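Local coordinates for protein (chymotrypsin/elastase isoinhibitor 1) (Ascaris suum, PDB 1EAI) that inhibits serine proteinases such as chymotrypsin and elastase, and so defends the parasite against the proteinases of its host, at residues 6-10 with 53-57; 10-16 with 33-39; 17-21 with 47-51. All blocks are in the same frame, centred on the assembly; numbering follows the deposited sequence.

Contact 1: residues 6-10 with 53-57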
ATOM      1  N   GLY C   6      20.009  -4.265   2.495  1.00 25.72           N
ATOM      2  CA  GLY C   6      21.270  -3.560   2.867  1.00 23.34           C
ATOM      3  C   GLY C   6      21.685  -3.949   4.320  1.00 24.16           C
ATOM      4  O   GLY C   6      21.051  -4.820   4.945  1.00 25.20           O
ATOM      5  N   PRO C   7      22.658  -3.261   4.927  1.00 22.36           N
ATOM      6  CA  PRO C   7      23.095  -3.533   6.299  1.00 22.00           C
ATOM      7  C   PRO C   7      22.066  -3.493   7.398  1.00 24.91           C
ATOM      8  O   PRO C   7      21.263  -2.596   7.439  1.00 28.56           O
ATOM      9  CB  PRO C   7      24.138  -2.456   6.632  1.00 18.80           C
ATOM     10  CG  PRO C   7      24.502  -1.684   5.397  1.00 15.25           C
ATOM     11  CD  PRO C   7      23.516  -2.123   4.347  1.00 16.92           C
ATOM     12  N   ASN C   8      22.113  -4.585   8.214  1.00 27.01           N
ATOM     13  CA  ASN C   8      21.320  -4.904   9.372  1.00 23.10           C
ATOM     14  C   ASN C   8      19.839  -5.233   9.099  1.00 26.25           C
ATOM     15  O   ASN C   8      18.935  -5.264   9.993  1.00 30.09           O
ATOM     16  CB  ASN C   8      21.511  -3.873  10.476  1.00 26.05           C
ATOM     17  CG  ASN C   8      22.907  -3.413  10.857  1.00 27.37           C
ATOM     18  OD1 ASN C   8      23.721  -4.210  11.282  1.00 30.63           O
ATOM     19  ND2 ASN C   8      23.190  -2.119  10.749  1.00 28.43           N
ATOM     20  N   GLU C   9      19.523  -5.407   7.836  1.00 24.47           N
ATOM     21  CA  GLU C   9      18.198  -5.722   7.352  1.00 25.88           C
ATOM     22  C   GLU C   9      17.987  -7.254   7.155  1.00 27.13           C
ATOM     23  O   GLU C   9      18.861  -8.013   6.609  1.00 24.99           O
ATOM     24  CB  GLU C   9      18.039  -5.034   5.985  1.00 28.61           C
ATOM     25  CG  GLU C   9      17.796  -3.514   6.069  1.00 26.35           C
ATOM     26  CD  GLU C   9      17.337  -2.981   4.734  1.00 27.32           C
ATOM     27  OE1 GLU C   9      17.543  -3.471   3.580  1.00 26.93           O
ATOM     28  OE2 GLU C   9      16.801  -1.819   4.935  1.00 27.96           O
ATOM     29  N   VAL C  10      16.794  -7.733   7.508  1.00 23.50           N
ATOM     30  CA  VAL C  10      16.623  -9.154   7.308  1.00 24.06           C
ATOM     31  C   VAL C  10      15.308  -9.442   6.524  1.00 29.41           C
ATOM     32  O   VAL C  10      14.278  -8.849   6.850  1.00 33.32           O
ATOM     33  CB  VAL C  10      16.655  -9.857   8.683  1.00 22.01           C
ATOM     34  CG1 VAL C  10      16.024 -11.222   8.563  1.00 19.54           C
ATOM     35  CG2 VAL C  10      17.986  -9.956   9.470  1.00 13.35           C
ATOM     36  N   LYS C  53      18.514   4.660   6.841  1.00 29.71           N
ATOM     37  CA  LYS C  53      19.212   3.403   7.058  1.00 29.37           C
ATOM     38  C   LYS C  53      18.906   2.763   8.397  1.00 27.68           C
ATOM     39  O   LYS C  53      18.221   3.313   9.298  1.00 31.49           O
ATOM     40  CB  LYS C  53      20.588   3.831   7.100  1.00 35.62           C
ATOM     41  CG  LYS C  53      20.386   5.230   6.589  1.00 40.40           C
ATOM     42  CD  LYS C  53      21.508   5.557   5.666  1.00 42.69           C
ATOM     43  CE  LYS C  53      22.881   5.354   6.258  1.00 44.05           C
ATOM     44  NZ  LYS C  53      23.855   6.141   5.457  1.00 46.32           N
ATOM     45  N   CYS C  54      19.464   1.594   8.542  1.00 24.83           N
ATOM     46  CA  CYS C  54      19.277   0.722   9.711  1.00 27.18           C
ATOM     47  C   CYS C  54      20.546   0.671  10.581  1.00 27.80           C
ATOM     48  O   CYS C  54      21.601   0.200  10.137  1.00 27.73           O
ATOM     49  CB  CYS C  54      18.802  -0.728   9.276  1.00 23.71           C
ATOM     50  SG  CYS C  54      18.091  -1.873  10.524  1.00 26.65           S
ATOM     51  N   ILE C  55      20.391   1.007  11.885  1.00 27.18           N
ATOM     52  CA  ILE C  55      21.513   0.993  12.819  1.00 26.06           C
ATOM     53  C   ILE C  55      21.088   0.519  14.192  1.00 27.66           C
ATOM     54  O   ILE C  55      19.927   0.657  14.564  1.00 29.08           O
ATOM     55  CB  ILE C  55      21.952   2.460  13.051  1.00 24.20           C
ATOM     56  CG1 ILE C  55      20.734   3.235  13.634  1.00 21.21           C
ATOM     57  CG2 ILE C  55      22.429   3.199  11.780  1.00 20.53           C
ATOM     58  CD1 ILE C  55      21.286   4.523  14.268  1.00 19.80           C
ATOM     59  N   PRO C  56      22.067   0.094  14.999  1.00 30.65           N
ATOM     60  CA  PRO C  56      21.784  -0.317  16.375  1.00 28.31           C
ATOM     61  C   PRO C  56      21.295   0.837  17.206  1.00 27.94           C
ATOM     62  O   PRO C  56      21.789   1.955  17.040  1.00 27.46           O
ATOM     63  CB  PRO C  56      23.088  -0.785  16.969  1.00 24.54           C
ATOM     64  CG  PRO C  56      24.032  -1.002  15.800  1.00 26.20           C
ATOM     65  CD  PRO C  56      23.505  -0.144  14.651  1.00 27.79           C
ATOM     66  N   ALA C  57      20.327   0.554  18.095  1.00 23.74           N
ATOM     67  CA  ALA C  57      19.767   1.586  18.948  1.00 30.20           C
ATOM     68  C   ALA C  57      20.806   2.409  19.775  1.00 35.87           C
ATOM     69  O   ALA C  57      20.608   3.611  20.076  1.00 34.45           O
ATOM     70  CB  ALA C  57      18.687   0.992  19.852  1.00 29.99           C
TER
HETATM   71  O   HOH W   1      20.789   0.445   5.890  1.00 48.31           O

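Contact 2: residues 10-16 with 33-39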
ATOM      1  N   VAL C  10      16.794  -7.733   7.508  1.00 23.50           N
ATOM      2  CA  VAL C  10      16.623  -9.154   7.308  1.00 24.06           C
ATOM      3  C   VAL C  10      15.308  -9.442   6.524  1.00 29.41           C
ATOM      4  O   VAL C  10      14.278  -8.849   6.850  1.00 33.32           O
ATOM      5  CB  VAL C  10      16.655  -9.857   8.683  1.00 22.01           C
ATOM      6  CG1 VAL C  10      16.024 -11.222   8.563  1.00 19.54           C
ATOM      7  CG2 VAL C  10      17.986  -9.956   9.470  1.00 13.35           C
ATOM      8  N   TRP C  11      15.353 -10.251   5.428  1.00 27.58           N
ATOM      9  CA  TRP C  11      14.185 -10.607   4.587  1.00 22.31           C
ATOM     10  C   TRP C  11      13.050 -11.389   5.268  1.00 23.57           C
ATOM     11  O   TRP C  11      13.224 -12.485   5.733  1.00 23.91           O
ATOM     12  CB  TRP C  11      14.622 -11.193   3.188  1.00 20.22           C
ATOM     13  CG  TRP C  11      13.461 -11.592   2.275  1.00 22.21           C
ATOM     14  CD1 TRP C  11      12.699 -12.761   2.287  1.00 22.27           C
ATOM     15  CD2 TRP C  11      12.734 -10.703   1.398  1.00 18.93           C
ATOM     16  NE1 TRP C  11      11.558 -12.625   1.449  1.00 24.77           N
ATOM     17  CE2 TRP C  11      11.610 -11.397   0.859  1.00 19.19           C
ATOM     18  CE3 TRP C  11      12.951  -9.406   1.052  1.00 19.13           C
ATOM     19  CZ2 TRP C  11      10.764 -10.860  -0.087  1.00 21.21           C
ATOM     20  CZ3 TRP C  11      12.091  -8.844   0.100  1.00 17.96           C
ATOM     21  CH2 TRP C  11      11.033  -9.565  -0.488  1.00 21.20           C
ATOM     22  N   THR C  12      11.815 -10.866   5.376  1.00 24.78           N
ATOM     23  CA  THR C  12      10.723 -11.696   5.965  1.00 23.73           C
ATOM     24  C   THR C  12       9.466 -11.666   5.041  1.00 25.17           C
ATOM     25  O   THR C  12       9.172 -10.643   4.308  1.00 22.38           O
ATOM     26  CB  THR C  12      10.314 -11.272   7.420  1.00 22.91           C
ATOM     27  OG1 THR C  12       9.270 -12.056   8.026  1.00 26.78           O
ATOM     28  CG2 THR C  12       9.818  -9.858   7.441  1.00 20.32           C
ATOM     29  N   GLU C  13       8.696 -12.751   5.157  1.00 25.24           N
ATOM     30  CA  GLU C  13       7.429 -12.911   4.498  1.00 32.19           C
ATOM     31  C   GLU C  13       6.296 -12.369   5.329  1.00 32.98           C
ATOM     32  O   GLU C  13       5.214 -12.199   4.800  1.00 31.49           O
ATOM     33  CB  GLU C  13       7.112 -14.391   4.330  1.00 39.74           C
ATOM     34  CG  GLU C  13       8.122 -15.091   3.415  1.00 48.56           C
ATOM     35  CD  GLU C  13       8.013 -14.663   1.982  1.00 57.03           C
ATOM     36  OE1 GLU C  13       7.029 -14.079   1.540  1.00 61.18           O
ATOM     37  OE2 GLU C  13       9.097 -14.988   1.285  1.00 60.70           O
ATOM     38  N   CYS C  14       6.479 -12.300   6.667  1.00 33.88           N
ATOM     39  CA  CYS C  14       5.540 -11.712   7.635  1.00 30.76           C
ATOM     40  C   CYS C  14       6.175 -10.487   8.314  1.00 30.56           C
ATOM     41  O   CYS C  14       6.890 -10.615   9.327  1.00 31.80           O
ATOM     42  CB  CYS C  14       5.003 -12.693   8.690  1.00 29.84           C
ATOM     43  SG  CYS C  14       3.861 -11.935   9.893  1.00 32.66           S
ATOM     44  N   THR C  15       5.982  -9.320   7.733  1.00 26.72           N
ATOM     45  CA  THR C  15       6.534  -8.075   8.255  1.00 24.98           C
ATOM     46  C   THR C  15       5.770  -7.478   9.488  1.00 27.41           C
ATOM     47  O   THR C  15       4.556  -7.573   9.546  1.00 26.98           O
ATOM     48  CB  THR C  15       6.475  -7.212   6.959  1.00 26.73           C
ATOM     49  OG1 THR C  15       7.549  -7.600   6.086  1.00 28.60           O
ATOM     50  CG2 THR C  15       6.640  -5.719   7.212  1.00 23.84           C
ATOM     51  N   GLY C  16       6.393  -6.719  10.458  1.00 25.63           N
ATOM     52  CA  GLY C  16       5.694  -6.090  11.596  1.00 23.90           C
ATOM     53  C   GLY C  16       5.918  -4.585  11.650  1.00 26.93           C
ATOM     54  O   GLY C  16       5.771  -3.986  10.635  1.00 27.97           O
ATOM     55  N   CYS C  33       0.133  -9.655   9.861  1.00 25.64           N
ATOM     56  CA  CYS C  33       1.268  -9.517   8.926  1.00 25.08           C
ATOM     57  C   CYS C  33       1.070  -8.505   7.817  1.00 27.48           C
ATOM     58  O   CYS C  33       0.006  -8.443   7.206  1.00 29.69           O
ATOM     59  CB  CYS C  33       1.519 -10.784   8.180  1.00 25.98           C
ATOM     60  SG  CYS C  33       1.853 -12.150   9.326  1.00 29.90           S
ATOM     61  N   ARG C  34       2.134  -7.748   7.530  1.00 28.78           N
ATOM     62  CA  ARG C  34       2.307  -6.811   6.440  1.00 29.11           C
ATOM     63  C   ARG C  34       3.083  -7.529   5.316  1.00 30.14           C
ATOM     64  O   ARG C  34       3.604  -8.678   5.474  1.00 29.87           O
ATOM     65  CB  ARG C  34       2.983  -5.562   6.940  1.00 34.69           C
ATOM     66  CG  ARG C  34       2.082  -4.787   7.877  1.00 44.63           C
ATOM     67  CD  ARG C  34       2.817  -4.022   9.006  1.00 55.44           C
ATOM     68  NE  ARG C  34       1.919  -3.506  10.075  1.00 64.67           N
ATOM     69  CZ  ARG C  34       1.572  -4.132  11.259  1.00 69.47           C
ATOM     70  NH1 ARG C  34       2.051  -5.352  11.683  1.00 68.30           N
ATOM     71  NH2 ARG C  34       0.676  -3.473  12.030  1.00 70.75           N
ATOM     72  N   ARG C  35       3.153  -6.862   4.170  1.00 33.78           N
ATOM     73  CA  ARG C  35       3.807  -7.381   2.956  1.00 39.98           C
ATOM     74  C   ARG C  35       5.265  -7.679   3.176  1.00 32.79           C
ATOM     75  O   ARG C  35       5.932  -6.954   3.872  1.00 33.42           O
ATOM     76  CB  ARG C  35       3.793  -6.310   1.886  1.00 51.57           C
ATOM     77  CG  ARG C  35       2.445  -5.651   1.658  1.00 66.50           C
ATOM     78  CD  ARG C  35       1.392  -6.605   1.034  1.00 80.62           C
ATOM     79  NE  ARG C  35       0.180  -5.952   0.443  1.00 91.07           N
ATOM     80  CZ  ARG C  35      -0.207  -5.861  -0.867  1.00 97.15           C
ATOM     81  NH1 ARG C  35       0.481  -6.382  -1.904  1.00 98.36           N
ATOM     82  NH2 ARG C  35      -1.347  -5.202  -1.163  1.00 99.40           N
ATOM     83  N   PRO C  36       5.788  -8.660   2.472  1.00 29.80           N
ATOM     84  CA  PRO C  36       7.178  -9.105   2.581  1.00 28.50           C
ATOM     85  C   PRO C  36       8.158  -8.046   2.297  1.00 26.04           C
ATOM     86  O   PRO C  36       7.808  -7.219   1.470  1.00 27.97           O
ATOM     87  CB  PRO C  36       7.350 -10.262   1.635  1.00 32.66           C
ATOM     88  CG  PRO C  36       5.928 -10.812   1.525  1.00 33.53           C
ATOM     89  CD  PRO C  36       4.965  -9.638   1.738  1.00 31.01           C
ATOM     90  N   SER C  37       9.316  -8.037   3.022  1.00 21.24           N
ATOM     91  CA  SER C  37      10.244  -6.968   2.886  1.00 20.80           C
ATOM     92  C   SER C  37      11.632  -7.199   3.550  1.00 30.83           C
ATOM     93  O   SER C  37      11.892  -8.259   4.135  1.00 36.91           O
ATOM     94  CB  SER C  37       9.507  -5.741   3.389  1.00 18.94           C
ATOM     95  OG  SER C  37       9.590  -5.582   4.785  1.00 17.80           O
ATOM     96  N   CYS C  38      12.571  -6.254   3.356  1.00 32.83           N
ATOM     97  CA  CYS C  38      13.907  -6.206   3.926  1.00 28.22           C
ATOM     98  C   CYS C  38      13.678  -5.401   5.162  1.00 22.26           C
ATOM     99  O   CYS C  38      13.376  -4.190   5.043  1.00 20.52           O
ATOM    100  CB  CYS C  38      14.865  -5.495   2.951  1.00 28.44           C
ATOM    101  SG  CYS C  38      15.635  -6.631   1.771  1.00 29.16           S
ATOM    102  N   GLU C  39      13.452  -6.096   6.286  1.00 24.24           N
ATOM    103  CA  GLU C  39      13.077  -5.429   7.560  1.00 26.22           C
ATOM    104  C   GLU C  39      14.220  -5.018   8.584  1.00 22.10           C
ATOM    105  O   GLU C  39      15.241  -5.740   8.718  1.00 17.89           O
ATOM    106  CB  GLU C  39      12.028  -6.390   8.186  1.00 27.72           C
ATOM    107  CG  GLU C  39      11.409  -5.992   9.540  1.00 29.14           C
ATOM    108  CD  GLU C  39      10.869  -7.171  10.353  1.00 35.35           C
ATOM    109  OE1 GLU C  39      11.477  -8.234  10.611  1.00 38.02           O
ATOM    110  OE2 GLU C  39       9.623  -7.002  10.666  1.00 37.40           O
TER
HETATM  111  O   HOH W   2       2.780 -11.099   4.598  1.00 46.63           O
HETATM  112  O   HOH W   3       8.638 -10.024  11.766  1.00 34.87           O

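Contact 3: residues 17-21 with 47-51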
ATOM      1  N   CYS C  17       6.186  -3.920  12.803  1.00 28.49           N
ATOM      2  CA  CYS C  17       6.420  -2.477  12.769  1.00 24.91           C
ATOM      3  C   CYS C  17       7.869  -2.132  13.069  1.00 27.01           C
ATOM      4  O   CYS C  17       8.539  -2.878  13.741  1.00 32.68           O
ATOM      5  CB  CYS C  17       5.485  -1.681  13.710  1.00 24.80           C
ATOM      6  SG  CYS C  17       3.732  -2.159  13.611  1.00 26.73           S
ATOM      7  N   GLU C  18       8.333  -1.036  12.500  1.00 27.17           N
ATOM      8  CA  GLU C  18       9.635  -0.396  12.553  1.00 27.18           C
ATOM      9  C   GLU C  18       9.617   0.884  13.425  1.00 29.63           C
ATOM     10  O   GLU C  18       8.571   1.570  13.553  1.00 23.96           O
ATOM     11  CB  GLU C  18      10.142  -0.064  11.114  1.00 23.52           C
ATOM     12  CG  GLU C  18      10.434  -1.225  10.121  1.00 21.93           C
ATOM     13  CD  GLU C  18      11.266  -0.795   8.911  1.00 26.53           C
ATOM     14  OE1 GLU C  18      11.265   0.332   8.464  1.00 32.14           O
ATOM     15  OE2 GLU C  18      12.009  -1.702   8.313  1.00 23.21           O
ATOM     16  N   MET C  19      10.775   1.312  14.055  1.00 32.07           N
ATOM     17  CA  MET C  19      10.791   2.510  14.925  1.00 27.02           C
ATOM     18  C   MET C  19      11.940   3.474  14.559  1.00 27.08           C
ATOM     19  O   MET C  19      13.040   2.977  14.216  1.00 23.00           O
ATOM     20  CB  MET C  19      11.053   2.095  16.377  1.00 26.20           C
ATOM     21  CG  MET C  19       9.921   1.316  17.068  1.00 27.51           C
ATOM     22  SD  MET C  19      10.307   0.672  18.744  1.00 32.34           S
ATOM     23  CE  MET C  19      10.324   2.245  19.656  1.00 31.27           C
ATOM     24  N   LYS C  20      11.711   4.810  14.525  1.00 26.50           N
ATOM     25  CA  LYS C  20      12.860   5.695  14.247  1.00 28.33           C
ATOM     26  C   LYS C  20      13.594   5.974  15.579  1.00 30.69           C
ATOM     27  O   LYS C  20      13.053   5.740  16.676  1.00 27.59           O
ATOM     28  CB  LYS C  20      12.429   7.104  13.961  1.00 34.97           C
ATOM     29  CG  LYS C  20      11.643   7.370  12.717  1.00 42.66           C
ATOM     30  CD  LYS C  20      12.517   7.649  11.524  1.00 51.46           C
ATOM     31  CE  LYS C  20      11.742   8.162  10.303  1.00 59.23           C
ATOM     32  NZ  LYS C  20      12.495   8.173   8.989  1.00 63.12           N
ATOM     33  N   CYS C  21      14.807   6.551  15.530  1.00 32.46           N
ATOM     34  CA  CYS C  21      15.456   6.911  16.797  1.00 35.84           C
ATOM     35  C   CYS C  21      14.569   7.934  17.488  1.00 39.77           C
ATOM     36  O   CYS C  21      14.219   8.933  16.837  1.00 41.88           O
ATOM     37  CB  CYS C  21      16.783   7.653  16.567  1.00 33.09           C
ATOM     38  SG  CYS C  21      18.193   6.689  16.051  1.00 33.86           S
ATOM     39  N   ARG C  47      17.233   0.441  14.735  1.00 26.37           N
ATOM     40  CA  ARG C  47      16.303   1.593  14.519  1.00 27.89           C
ATOM     41  C   ARG C  47      16.595   2.260  13.153  1.00 26.45           C
ATOM     42  O   ARG C  47      17.687   2.065  12.594  1.00 23.31           O
ATOM     43  CB  ARG C  47      16.516   2.760  15.508  1.00 28.60           C
ATOM     44  CG  ARG C  47      16.224   2.577  16.982  1.00 27.47           C
ATOM     45  CD  ARG C  47      14.733   2.576  17.308  1.00 29.22           C
ATOM     46  NE  ARG C  47      14.743   1.366  18.022  1.00 34.32           N
ATOM     47  CZ  ARG C  47      14.493   1.129  19.251  1.00 38.02           C
ATOM     48  NH1 ARG C  47      13.994   2.069  20.002  1.00 41.96           N
ATOM     49  NH2 ARG C  47      14.729  -0.113  19.668  1.00 37.33           N
ATOM     50  N   ARG C  48      15.650   3.043  12.620  1.00 27.55           N
ATOM     51  CA  ARG C  48      15.837   3.787  11.337  1.00 28.09           C
ATOM     52  C   ARG C  48      16.300   5.257  11.533  1.00 31.54           C
ATOM     53  O   ARG C  48      15.795   5.944  12.448  1.00 33.33           O
ATOM     54  CB  ARG C  48      14.523   3.895  10.538  1.00 23.77           C
ATOM     55  CG  ARG C  48      14.086   2.635   9.786  1.00 23.15           C
ATOM     56  CD  ARG C  48      14.813   2.275   8.483  1.00 25.26           C
ATOM     57  NE  ARG C  48      14.345   1.000   7.918  1.00 26.77           N
ATOM     58  CZ  ARG C  48      15.022   0.288   7.012  1.00 27.23           C
ATOM     59  NH1 ARG C  48      16.214   0.723   6.562  1.00 24.93           N
ATOM     60  NH2 ARG C  48      14.498  -0.861   6.532  1.00 25.85           N
ATOM     61  N   THR C  49      17.228   5.740  10.669  1.00 31.83           N
ATOM     62  CA  THR C  49      17.653   7.137  10.632  1.00 31.73           C
ATOM     63  C   THR C  49      16.661   7.987   9.826  1.00 37.25           C
ATOM     64  O   THR C  49      15.737   7.468   9.216  1.00 35.66           O
ATOM     65  CB  THR C  49      19.078   7.337  10.098  1.00 29.13           C
ATOM     66  OG1 THR C  49      19.211   7.134   8.686  1.00 31.29           O
ATOM     67  CG2 THR C  49      19.959   6.320  10.791  1.00 28.93           C
ATOM     68  N   ASN C  50      16.903   9.302   9.733  1.00 41.79           N
ATOM     69  CA  ASN C  50      16.018  10.206   8.987  1.00 44.67           C
ATOM     70  C   ASN C  50      16.029  10.098   7.481  1.00 41.56           C
ATOM     71  O   ASN C  50      15.104  10.495   6.836  1.00 42.43           O
ATOM     72  CB  ASN C  50      16.138  11.668   9.463  1.00 50.27           C
ATOM     73  CG  ASN C  50      15.622  11.801  10.907  1.00 56.73           C
ATOM     74  OD1 ASN C  50      14.491  11.372  11.249  1.00 57.04           O
ATOM     75  ND2 ASN C  50      16.481  12.329  11.798  1.00 59.08           N
ATOM     76  N   ASP C  51      17.149   9.625   7.058  1.00 41.24           N
ATOM     77  CA  ASP C  51      17.794   9.281   5.832  1.00 41.43           C
ATOM     78  C   ASP C  51      17.483   7.840   5.395  1.00 34.43           C
ATOM     79  O   ASP C  51      17.960   7.372   4.392  1.00 33.39           O
ATOM     80  CB  ASP C  51      19.053   9.070   6.662  1.00 50.42           C
ATOM     81  CG  ASP C  51      20.371   9.298   6.068  1.00 59.24           C
ATOM     82  OD1 ASP C  51      20.560   9.851   4.992  1.00 61.18           O
ATOM     83  OD2 ASP C  51      21.284   8.862   6.925  1.00 64.07           O
TER

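Contact 1: residues 6-10 with 53-57
A type II beta turn from G6 to E9, in the loop before strand 10-12, sets N8 and P7 against C54 on strand 54-56 of the TIL domain. The direct polar link is a single hydrogen bond. ND2 of N8 gives a proton to the backbone O of C54 at 2.9 Å. The bond is fairly straight, 157° at the hydrogen. The acceptor lies in the amide plane of N8, but ND2 stands above the carbonyl plane of C54. CG of N8 is anti to its carbonyl carbon (chi1 -46°), which sends the amide across to the strand.

The sulfur of C54 comes close to the turn. SG lies 3.5 Å from the backbone O of N8 and 4.0 Å from N8 CB. It is also half of the disulfide to C40. The CB of C54 meets the O of P7 at 3.6 Å. A water joins the two backbones here: it accepts from C54 N at 3.2 Å and donates weakly to P7 O.

The carboxylate of E9 is split between two tasks. Its OE1 accepts from the N of G6 at 2.8 Å, from above the carboxylate plane, and so ties the two ends of the turn together. The backbone bond from E9 N to G6 O is weak. OE2 of E9 makes a salt bridge with R48, which probably favours the charged carboxylate.

The contact is small and mostly polar. With one direct hydrogen bond and one weakly bound water between the segments, the turn probably owes much of its placement to the E9-R48 salt bridge and to its own internal bonds.

Contact 2: residues 10-16 with 33-39
W11 pairs with C38 in a two-stranded antiparallel sheet, strands 10-12 and 37-39. V10 with E39 and T12 with S37 are hydrogen-bonded pairs; W11 with C38 is a non-hydrogen-bonded pair. V10 N reaches E39 O at 2.8 Å, and T12 N reaches S37 O at 2.9 Å. Beyond the strands, a single bridge pairs T15 with R34. There R34 N donates to T15 O, and T15 N donates weakly to R34 O.

The covalent link is the disulfide C14-C33, with SG to SG 2.1 Å and a chi3 of -84°. It lies next to M32 of the reactive bond.

Most side-chain hydrogen bonds gather near T12, S37 and E39. OG1 of T15 donates to R35 O at 2.8 Å. G16 N meets OE2 of E39 at 3.2 Å, almost end-on to the C-O bond. The E39 chain is extended beyond CG, with CG anti to N (chi1 -180°), and this carries the carboxylate to the loop. T12 OG1 accepts from C14 N, forming an ST turn. On the W11 side, a weak bond from W11 NE1 to E13 OE2 lies along the ring plane.

The packing is around the W11 ring. C38 SG makes a sulfur-aromatic contact at the ring edge, 3.9 Å from CE3 of W11. CB of P36 touches CZ2 of W11, also at 3.9 Å. A polar atom, S37 O, sits over one ring face, offset toward the rim.

C38 is bonded to C5, which ties this sheet to the N-terminal segment. The loop between the two segments holds strand 28-30 and the reactive bond L31-M32.

Contact 3: residues 17-21 with 47-51
E18 and M19 meet R48 and R47 in the tight part of this contact, together with the backbones of M19 to C21. R48 grips the E18 carboxylate side-on with two nitrogens, one to each oxygen. NE meets OE1 of E18 at 3.2 Å, from above the carboxylate plane. NH2 meets OE2 of E18 at 3.2 Å on the syn side. The two group planes are 48° apart, and both oxygens lie near the guanidinium plane. OE2 also accepts from the N of C40, and NH2 also pairs with E9. This network would favour the charged forms.

Beside the salt bridge the backbones are joined by a single bridge, K20 with R48. R48 N donates to M19 O at 3.1 Å, nearly straight at 170°, and C21 N donates to R48 O at 3.3 Å.

R47 and the buried M19 lie side by side and point the same way. The SD of M19 stands over one face of the guanidinium, toward its rim, and CE of M19 is 3.7 Å from NH1 of R47.

The K20 side is looser and exposed. Its chain bends at chi2 (-88°) and turns back to T49, where NZ makes a weak bond to T49 O at 3.3 Å. N50 lies beyond, with little contact.

R47 and R48 end strand 46-48, which pairs with strand 54-56 through R47 and I55. C17-C29 ties the 17-21 loop to strand 28-30, and C21-C60 ties it to the C-terminal end.

In the fold
Contacts 1 and 3 both reach the sheet of strands 46-48 and 54-56. Contact 2 is a separate sheet, farther from the centre of the chain and next to the reactive bond. Contact 1 is partly buried but small, held by an amide and a water. Contacts 2 and 3 are surface contacts. Contact 2 is the most extensive, with backbone pairing, a disulfide and an aromatic ring. Contact 3 combines a salt bridge with a short backbone bridge. E9 of contact 1 joins R48 of contact 3 in a salt bridge and packs on C38 of contact 2. V10 is shared by contacts 1 and 2. With no regular helix in the chain, disulfides help to tie these short elements together.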